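Local coordinates for protein AhlC (Aeromonas hydrophila, PDB 6H2E) that forms the soluble C component of the tripartite alpha-pore-forming toxin AHL, which probably assembles with its partner proteins into membrane pores, at residues Gln34-Glu39 with Asp111-Asp116; Ser24-Asn29 with Ile194-Gly199. One frame throughout, in Å; residues are numbered along the deposited sequence.

In the fold
From the N terminus the chain runs through helix 5-20, turns in a short connection and enters helix 28-71. Contact 2 takes its first segment, 24-29, from that turn and closes the longer loop, reaching across 164 residues to helix 166-236. Contact 1 begins one helical turn or so further on, at 34-39, and ends at 111-116 on helix 78-150, so both of its segments fall within the span that contact 2 closes. Together they tie the start of helix 28-71 to helix 78-150 and helix 166-236. Their centres lie 14 Å apart, and N29 of contact 2 touches D116 of contact 1 through a weak hydrogen bond.

Contact 1 (Gln34-Glu39 with Asp111-Asp116); sequences QQNVGE and DRITQD
N36 lays its amide over one face of the R112 guanidinium, the two planes 24° apart and stacked, with N36 CG 3.2 Å from R112 NH2. The stack is offset: N36 ND2 sits 3.5 Å above the guanidinium plane, toward its rim. With CG anti to its backbone N (chi1 178°), N36 reaches straight at the other helix, while the R112 chain bends at chi3 (17°) to bring its flat end face to face with the amide. The same ND2 lies 3.2 Å from I113 CG1, but its hydrogen bond goes to the carbonyl oxygen of A109, one turn before I113 on helix 78-150. I113 also points CD1 at V37 CG2, 4.1 Å away, and F207 of helix 166-236 packs against both residues. The axes of the two segments run nearly antiparallel, 10.3 Å apart at closest approach. On the exposed side E39 OE1 stays 4.4 Å from R112 NH2, too far for a salt bridge. The chemistry is therefore layered: an apolar pair beside helix 166-236, a buried amide gripped by a backbone carbonyl, and an outer arginine that stacks on it, with the E39 carboxylate probably adding only a modest electrostatic pull.

Contact 2 (Ser24-Asn29 with Ile194-Gly199); sequences SGLPQN and IQRQQG
Segment 24-29 is extended at S24, L26 and P27, interrupted at G25, and enters a helix at Q28, whereas 194-199 is helical throughout, in the middle of helix 166-236. The two backbones come nearest at L26 and Q197, with L26 CA 7.6 Å from Q197 CA. G25 is left-handed helical (phi 74°), a conformation most easily taken by glycine, and P27 occupies the N-cap position from which helix 28-71 starts.

Among the side chains, those of L26 and Q197 run antiparallel past one another, and L26 CD2 rests 3.9 Å from Q197 CG. It is the aliphatic part of the glutamine that meets the leucine. Beyond CG the Q197 chain is extended (chi2 157°), carrying its amide on toward the proline ring, where Q197 OE1 lies 4.0 Å from P27 CD; the two side chains cross at a slant. Q197 is buried, and its other neighbours include I123 and L127 of helix 78-150.

R196 leaves the helix toward segment 24-29 and bends at chi3 (-79°), which brings its guanidinium beside G25. R196 NH1 comes 3.6 Å from G25 O, without a hydrogen bond. L26 CD2 is at the guanidinium edge, close to its plane and 4.5 Å from R196 NH1, while S24 O lies 4.3 Å from R196 CD. Q15 of the third subunit packs on R196 and also makes a weak hydrogen bond to S24 OG, so a neighbouring copy of the protein meets this corner.

Van der Waals contact thus dominates a mostly surface-lying join. The arrangement is that of an interhelical connection, ending with a proline at the N-cap position, that folds back over the flank of a long helix in the elongated all-helical bundle of this alpha-pore-forming toxin component.

Contact 1 (Gln34-Glu39 with Asp111-Asp116)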
ATOM      1  N   GLN B  34      -2.924  18.856  10.645  1.00 46.71           N
ATOM      2  CA  GLN B  34      -2.593  20.027   9.828  1.00 41.42           C
ATOM      3  C   GLN B  34      -2.090  21.188  10.668  1.00 43.25           C
ATOM      4  O   GLN B  34      -1.107  21.851  10.291  1.00 52.11           O
ATOM      5  CB  GLN B  34      -3.808  20.513   9.047  1.00 46.13           C
ATOM      6  CG  GLN B  34      -4.116  19.666   7.848  1.00 46.99           C
ATOM      7  CD  GLN B  34      -5.410  20.079   7.195  1.00 46.29           C
ATOM      8  OE1 GLN B  34      -6.289  20.678   7.802  1.00 59.36           O
ATOM      9  NE2 GLN B  34      -5.525  19.753   5.932  1.00 49.41           N
ATOM     10  N   GLN B  35      -2.714  21.450  11.818  1.00 54.11           N
ATOM     11  CA  GLN B  35      -2.285  22.622  12.626  1.00 51.23           C
ATOM     12  C   GLN B  35      -0.965  22.305  13.329  1.00 53.43           C
ATOM     13  O   GLN B  35      -0.026  23.155  13.341  1.00 59.30           O
ATOM     14  CB  GLN B  35      -3.371  23.079  13.602  1.00 54.61           C
ATOM     15  CG  GLN B  35      -4.668  23.518  12.918  1.00 72.30           C
ATOM     16  CD  GLN B  35      -4.466  24.501  11.781  1.00 70.74           C
ATOM     17  OE1 GLN B  35      -4.146  25.668  11.985  1.00 62.72           O
ATOM     18  NE2 GLN B  35      -4.656  24.032  10.564  1.00 64.55           N
ATOM     19  N   ASN B  36      -0.924  21.120  13.942  1.00 51.04           N
ATOM     20  CA  ASN B  36       0.279  20.538  14.592  1.00 49.37           C
ATOM     21  C   ASN B  36       1.491  20.611  13.634  1.00 50.09           C
ATOM     22  O   ASN B  36       2.513  21.226  13.910  1.00 49.26           O
ATOM     23  CB  ASN B  36      -0.039  19.120  15.084  1.00 43.25           C
ATOM     24  CG  ASN B  36       1.156  18.439  15.705  1.00 47.76           C
ATOM     25  OD1 ASN B  36       2.211  19.046  15.804  1.00 45.94           O
ATOM     26  ND2 ASN B  36       1.021  17.175  16.073  1.00 50.10           N
ATOM     27  N   VAL B  37       1.323  20.074  12.431  1.00 46.24           N
ATOM     28  CA  VAL B  37       2.370  20.123  11.429  1.00 48.43           C
ATOM     29  C   VAL B  37       2.709  21.588  11.082  1.00 53.00           C
ATOM     30  O   VAL B  37       3.878  21.933  10.911  1.00 55.11           O
ATOM     31  CB  VAL B  37       1.911  19.287  10.221  1.00 54.05           C
ATOM     32  CG1 VAL B  37       2.342  19.836   8.891  1.00 55.48           C
ATOM     33  CG2 VAL B  37       2.300  17.836  10.376  1.00 47.57           C
ATOM     34  N   GLY B  38       1.698  22.455  10.986  1.00 51.44           N
ATOM     35  CA  GLY B  38       1.906  23.904  10.752  1.00 49.03           C
ATOM     36  C   GLY B  38       2.789  24.542  11.808  1.00 54.31           C
ATOM     37  O   GLY B  38       3.676  25.318  11.474  1.00 62.91           O
ATOM     38  N   GLU B  39       2.590  24.160  13.072  1.00 56.01           N
ATOM     39  CA  GLU B  39       3.350  24.725  14.173  1.00 59.78           C
ATOM     40  C   GLU B  39       4.745  24.103  14.257  1.00 57.21           C
ATOM     41  O   GLU B  39       5.668  24.782  14.674  1.00 62.56           O
ATOM     42  CB  GLU B  39       2.650  24.514  15.513  1.00 66.54           C
ATOM     43  CG  GLU B  39       1.437  25.401  15.694  1.00 63.26           C
ATOM     44  CD  GLU B  39       0.477  24.940  16.780  1.00 77.63           C
ATOM     45  OE1 GLU B  39       0.663  23.784  17.294  1.00 60.94           O
ATOM     46  OE2 GLU B  39      -0.468  25.731  17.113  1.00 87.80           O
ATOM     47  N   ASP B 111       4.202  12.446  18.865  1.00 47.87           N
ATOM     48  CA  ASP B 111       3.251  11.554  19.590  1.00 52.23           C
ATOM     49  C   ASP B 111       1.814  11.963  19.291  1.00 49.77           C
ATOM     50  O   ASP B 111       0.991  11.103  19.128  1.00 58.11           O
ATOM     51  CB  ASP B 111       3.509  11.513  21.102  1.00 53.08           C
ATOM     52  CG  ASP B 111       4.796  10.776  21.488  1.00 64.29           C
ATOM     53  OD1 ASP B 111       5.367  10.092  20.602  1.00 64.54           O
ATOM     54  OD2 ASP B 111       5.254  10.908  22.668  1.00 85.78           O
ATOM     55  N   ARG B 112       1.516  13.267  19.178  1.00 52.03           N
ATOM     56  CA  ARG B 112       0.121  13.675  18.852  1.00 53.67           C
ATOM     57  C   ARG B 112      -0.211  13.380  17.391  1.00 55.03           C
ATOM     58  O   ARG B 112      -1.401  13.258  17.041  1.00 56.97           O
ATOM     59  CB  ARG B 112      -0.128  15.158  19.148  1.00 51.60           C
ATOM     60  CG  ARG B 112       0.068  15.501  20.626  1.00 56.35           C
ATOM     61  CD  ARG B 112       0.250  16.988  20.962  1.00 60.14           C
ATOM     62  NE  ARG B 112      -0.183  17.873  19.877  1.00 57.72           N
ATOM     63  CZ  ARG B 112       0.524  18.884  19.368  1.00 60.28           C
ATOM     64  NH1 ARG B 112       1.719  19.191  19.859  1.00 57.57           N
ATOM     65  NH2 ARG B 112      -0.009  19.612  18.388  1.00 63.93           N
ATOM     66  N   ILE B 113       0.798  13.281  16.517  1.00 53.81           N
ATOM     67  CA  ILE B 113       0.492  12.915  15.118  1.00 48.44           C
ATOM     68  C   ILE B 113       0.118  11.438  15.056  1.00 51.09           C
ATOM     69  O   ILE B 113      -0.824  11.047  14.331  1.00 52.81           O
ATOM     70  CB  ILE B 113       1.632  13.243  14.142  1.00 49.80           C
ATOM     71  CG1 ILE B 113       1.940  14.733  14.146  1.00 48.10           C
ATOM     72  CG2 ILE B 113       1.306  12.795  12.713  1.00 51.83           C
ATOM     73  CD1 ILE B 113       3.146  15.090  13.281  1.00 50.53           C
ATOM     74  N   THR B 114       0.876  10.616  15.771  1.00 49.29           N
ATOM     75  CA  THR B 114       0.568   9.195  15.891  1.00 52.26           C
ATOM     76  C   THR B 114      -0.894   9.034  16.356  1.00 48.89           C
ATOM     77  O   THR B 114      -1.678   8.473  15.661  1.00 58.04           O
ATOM     78  CB  THR B 114       1.576   8.514  16.832  1.00 56.48           C
ATOM     79  OG1 THR B 114       2.880   8.871  16.365  1.00 58.00           O
ATOM     80  CG2 THR B 114       1.440   7.002  16.892  1.00 54.05           C
ATOM     81  N   GLN B 115      -1.269   9.667  17.477  1.00 48.47           N
ATOM     82  CA  GLN B 115      -2.609   9.470  18.114  1.00 55.22           C
ATOM     83  C   GLN B 115      -3.691   9.879  17.116  1.00 45.06           C
ATOM     84  O   GLN B 115      -4.564   9.126  16.832  1.00 59.15           O
ATOM     85  CB  GLN B 115      -2.728  10.204  19.461  1.00 55.59           C
ATOM     86  CG  GLN B 115      -1.903   9.588  20.597  1.00 54.81           C
ATOM     87  CD  GLN B 115      -2.208   8.117  20.805  1.00 62.08           C
ATOM     88  OE1 GLN B 115      -1.336   7.323  21.127  1.00 60.52           O
ATOM     89  NE2 GLN B 115      -3.449   7.720  20.580  1.00 61.86           N
ATOM     90  N   ASP B 116      -3.544  11.035  16.499  1.00 50.65           N
ATOM     91  CA  ASP B 116      -4.559  11.521  15.591  1.00 55.15           C
ATOM     92  C   ASP B 116      -4.656  10.585  14.367  1.00 59.26           C
ATOM     93  O   ASP B 116      -5.761  10.326  13.836  1.00 58.03           O
ATOM     94  CB  ASP B 116      -4.326  13.007  15.292  1.00 59.88           C
ATOM     95  CG  ASP B 116      -4.799  13.958  16.400  1.00 72.26           C
ATOM     96  OD1 ASP B 116      -6.040  13.980  16.683  1.00 74.18           O
ATOM     97  OD2 ASP B 116      -3.933  14.686  16.978  1.00 83.22           O
TER

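Contact 2 (Ser24-Asn29 with Ile194-Gly199)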
ATOM      1  N   SER B  24      -8.651  19.196   2.010  1.00 60.86           N
ATOM      2  CA  SER B  24      -9.796  19.865   2.634  1.00 66.99           C
ATOM      3  C   SER B  24     -10.955  18.881   2.830  1.00 67.57           C
ATOM      4  O   SER B  24     -11.007  17.805   2.215  1.00 56.36           O
ATOM      5  CB  SER B  24     -10.211  21.026   1.800  1.00 56.02           C
ATOM      6  OG  SER B  24     -10.516  20.575   0.509  1.00 71.13           O
ATOM      7  N   GLY B  25     -11.872  19.261   3.722  1.00 69.85           N
ATOM      8  CA  GLY B  25     -13.093  18.522   3.927  1.00 62.75           C
ATOM      9  C   GLY B  25     -12.841  17.242   4.691  1.00 71.05           C
ATOM     10  O   GLY B  25     -13.509  16.221   4.479  1.00 69.01           O
ATOM     11  N   LEU B  26     -11.903  17.303   5.638  1.00 57.79           N
ATOM     12  CA  LEU B  26     -11.580  16.097   6.364  1.00 63.89           C
ATOM     13  C   LEU B  26     -12.048  16.238   7.806  1.00 51.36           C
ATOM     14  O   LEU B  26     -12.342  17.317   8.282  1.00 74.25           O
ATOM     15  CB  LEU B  26     -10.068  15.836   6.257  1.00 62.33           C
ATOM     16  CG  LEU B  26      -9.597  15.316   4.898  1.00 67.05           C
ATOM     17  CD1 LEU B  26      -8.079  15.379   4.772  1.00 72.26           C
ATOM     18  CD2 LEU B  26     -10.080  13.887   4.670  1.00 74.05           C
ATOM     19  N   PRO B  27     -12.160  15.122   8.533  1.00 59.15           N
ATOM     20  CA  PRO B  27     -12.445  15.131   9.969  1.00 58.26           C
ATOM     21  C   PRO B  27     -11.518  15.927  10.891  1.00 65.45           C
ATOM     22  O   PRO B  27     -10.415  16.308  10.485  1.00 68.10           O
ATOM     23  CB  PRO B  27     -12.208  13.655  10.313  1.00 57.73           C
ATOM     24  CG  PRO B  27     -12.717  12.941   9.099  1.00 65.57           C
ATOM     25  CD  PRO B  27     -12.183  13.771   7.955  1.00 62.66           C
ATOM     26  N   GLN B  28     -11.949  16.070  12.151  1.00 59.92           N
ATOM     27  CA  GLN B  28     -11.283  16.940  13.112  1.00 65.12           C
ATOM     28  C   GLN B  28      -9.842  16.434  13.321  1.00 54.20           C
ATOM     29  O   GLN B  28      -8.890  17.215  13.380  1.00 57.53           O
ATOM     30  CB  GLN B  28     -12.077  17.001  14.425  1.00 62.16           C
ATOM     31  CG  GLN B  28     -11.358  17.758  15.553  1.00 62.30           C
ATOM     32  CD  GLN B  28     -11.358  19.250  15.321  1.00 67.43           C
ATOM     33  OE1 GLN B  28     -12.364  19.819  14.916  1.00 65.71           O
ATOM     34  NE2 GLN B  28     -10.239  19.905  15.606  1.00 64.10           N
ATOM     35  N   ASN B  29      -9.709  15.111  13.393  1.00 61.52           N
ATOM     36  CA  ASN B  29      -8.451  14.442  13.630  1.00 55.68           C
ATOM     37  C   ASN B  29      -7.448  14.776  12.537  1.00 55.91           C
ATOM     38  O   ASN B  29      -6.294  14.905  12.817  1.00 59.00           O
ATOM     39  CB  ASN B  29      -8.654  12.947  13.769  1.00 62.39           C
ATOM     40  CG  ASN B  29      -9.579  12.646  14.925  1.00 63.96           C
ATOM     41  OD1 ASN B  29     -10.797  12.746  14.779  1.00 82.69           O
ATOM     42  ND2 ASN B  29      -9.005  12.370  16.078  1.00 61.17           N
ATOM     43  N   ILE B 194     -12.873   7.700   1.483  1.00 57.02           N
ATOM     44  CA  ILE B 194     -11.881   6.699   1.876  1.00 56.66           C
ATOM     45  C   ILE B 194     -10.551   6.975   1.159  1.00 57.27           C
ATOM     46  O   ILE B 194      -9.462   6.900   1.802  1.00 45.80           O
ATOM     47  CB  ILE B 194     -12.435   5.296   1.546  1.00 62.16           C
ATOM     48  CG1 ILE B 194     -13.492   4.890   2.571  1.00 50.77           C
ATOM     49  CG2 ILE B 194     -11.337   4.230   1.438  1.00 61.75           C
ATOM     50  CD1 ILE B 194     -14.181   3.636   2.175  1.00 52.76           C
ATOM     51  N   GLN B 195     -10.651   7.296  -0.147  1.00 48.46           N
ATOM     52  CA  GLN B 195      -9.511   7.529  -1.018  1.00 56.08           C
ATOM     53  C   GLN B 195      -8.789   8.799  -0.558  1.00 50.31           C
ATOM     54  O   GLN B 195      -7.595   8.779  -0.387  1.00 57.49           O
ATOM     55  CB  GLN B 195      -9.977   7.581  -2.470  1.00 62.88           C
ATOM     56  CG  GLN B 195      -8.861   7.919  -3.454  1.00 69.30           C
ATOM     57  CD  GLN B 195      -9.418   7.994  -4.859  1.00 76.30           C
ATOM     58  OE1 GLN B 195      -9.294   7.048  -5.644  1.00 60.27           O
ATOM     59  NE2 GLN B 195     -10.076   9.106  -5.177  1.00 71.39           N
ATOM     60  N   ARG B 196      -9.543   9.859  -0.238  1.00 56.33           N
ATOM     61  CA  ARG B 196      -8.974  11.082   0.321  1.00 57.14           C
ATOM     62  C   ARG B 196      -8.255  10.743   1.633  1.00 54.76           C
ATOM     63  O   ARG B 196      -7.170  11.202   1.899  1.00 57.90           O
ATOM     64  CB  ARG B 196     -10.037  12.169   0.547  1.00 66.87           C
ATOM     65  CG  ARG B 196     -10.172  13.215  -0.558  1.00 79.46           C
ATOM     66  CD  ARG B 196     -11.236  14.284  -0.252  1.00 83.21           C
ATOM     67  NE  ARG B 196     -12.615  13.854  -0.501  1.00 86.56           N
ATOM     68  CZ  ARG B 196     -13.625  13.818   0.397  1.00 99.16           C
ATOM     69  NH1 ARG B 196     -13.415  13.938   1.705  1.00 80.94           N
ATOM     70  NH2 ARG B 196     -14.864  13.662  -0.045  1.00 81.78           N
ATOM     71  N   GLN B 197      -8.877   9.950   2.492  1.00 55.60           N
ATOM     72  CA  GLN B 197      -8.267   9.702   3.789  1.00 58.47           C
ATOM     73  C   GLN B 197      -6.971   8.893   3.661  1.00 47.04           C
ATOM     74  O   GLN B 197      -6.038   9.083   4.456  1.00 52.68           O
ATOM     75  CB  GLN B 197      -9.264   9.036   4.725  1.00 60.36           C
ATOM     76  CG  GLN B 197     -10.080  10.101   5.434  1.00 75.83           C
ATOM     77  CD  GLN B 197     -11.415   9.646   5.963  1.00 74.64           C
ATOM     78  OE1 GLN B 197     -12.428  10.341   5.822  1.00 71.42           O
ATOM     79  NE2 GLN B 197     -11.393   8.505   6.626  1.00 79.43           N
ATOM     80  N   GLN B 198      -6.960   7.949   2.737  1.00 44.21           N
ATOM     81  CA  GLN B 198      -5.849   7.054   2.569  1.00 53.79           C
ATOM     82  C   GLN B 198      -4.685   7.890   2.036  1.00 54.20           C
ATOM     83  O   GLN B 198      -3.617   7.819   2.597  1.00 50.46           O
ATOM     84  CB  GLN B 198      -6.232   5.862   1.674  1.00 66.18           C
ATOM     85  CG  GLN B 198      -6.804   4.684   2.457  1.00 75.77           C
ATOM     86  CD  GLN B 198      -7.528   3.633   1.636  1.00 82.19           C
ATOM     87  OE1 GLN B 198      -7.569   3.666   0.407  1.00 76.52           O
ATOM     88  NE2 GLN B 198      -8.108   2.662   2.325  1.00 85.13           N
ATOM     89  N   GLY B 199      -4.942   8.745   1.024  1.00 55.62           N
ATOM     90  CA  GLY B 199      -3.965   9.776   0.545  1.00 42.00           C
ATOM     91  C   GLY B 199      -3.441  10.624   1.696  1.00 52.72           C
ATOM     92  O   GLY B 199      -2.221  10.809   1.858  1.00 52.69           O
TER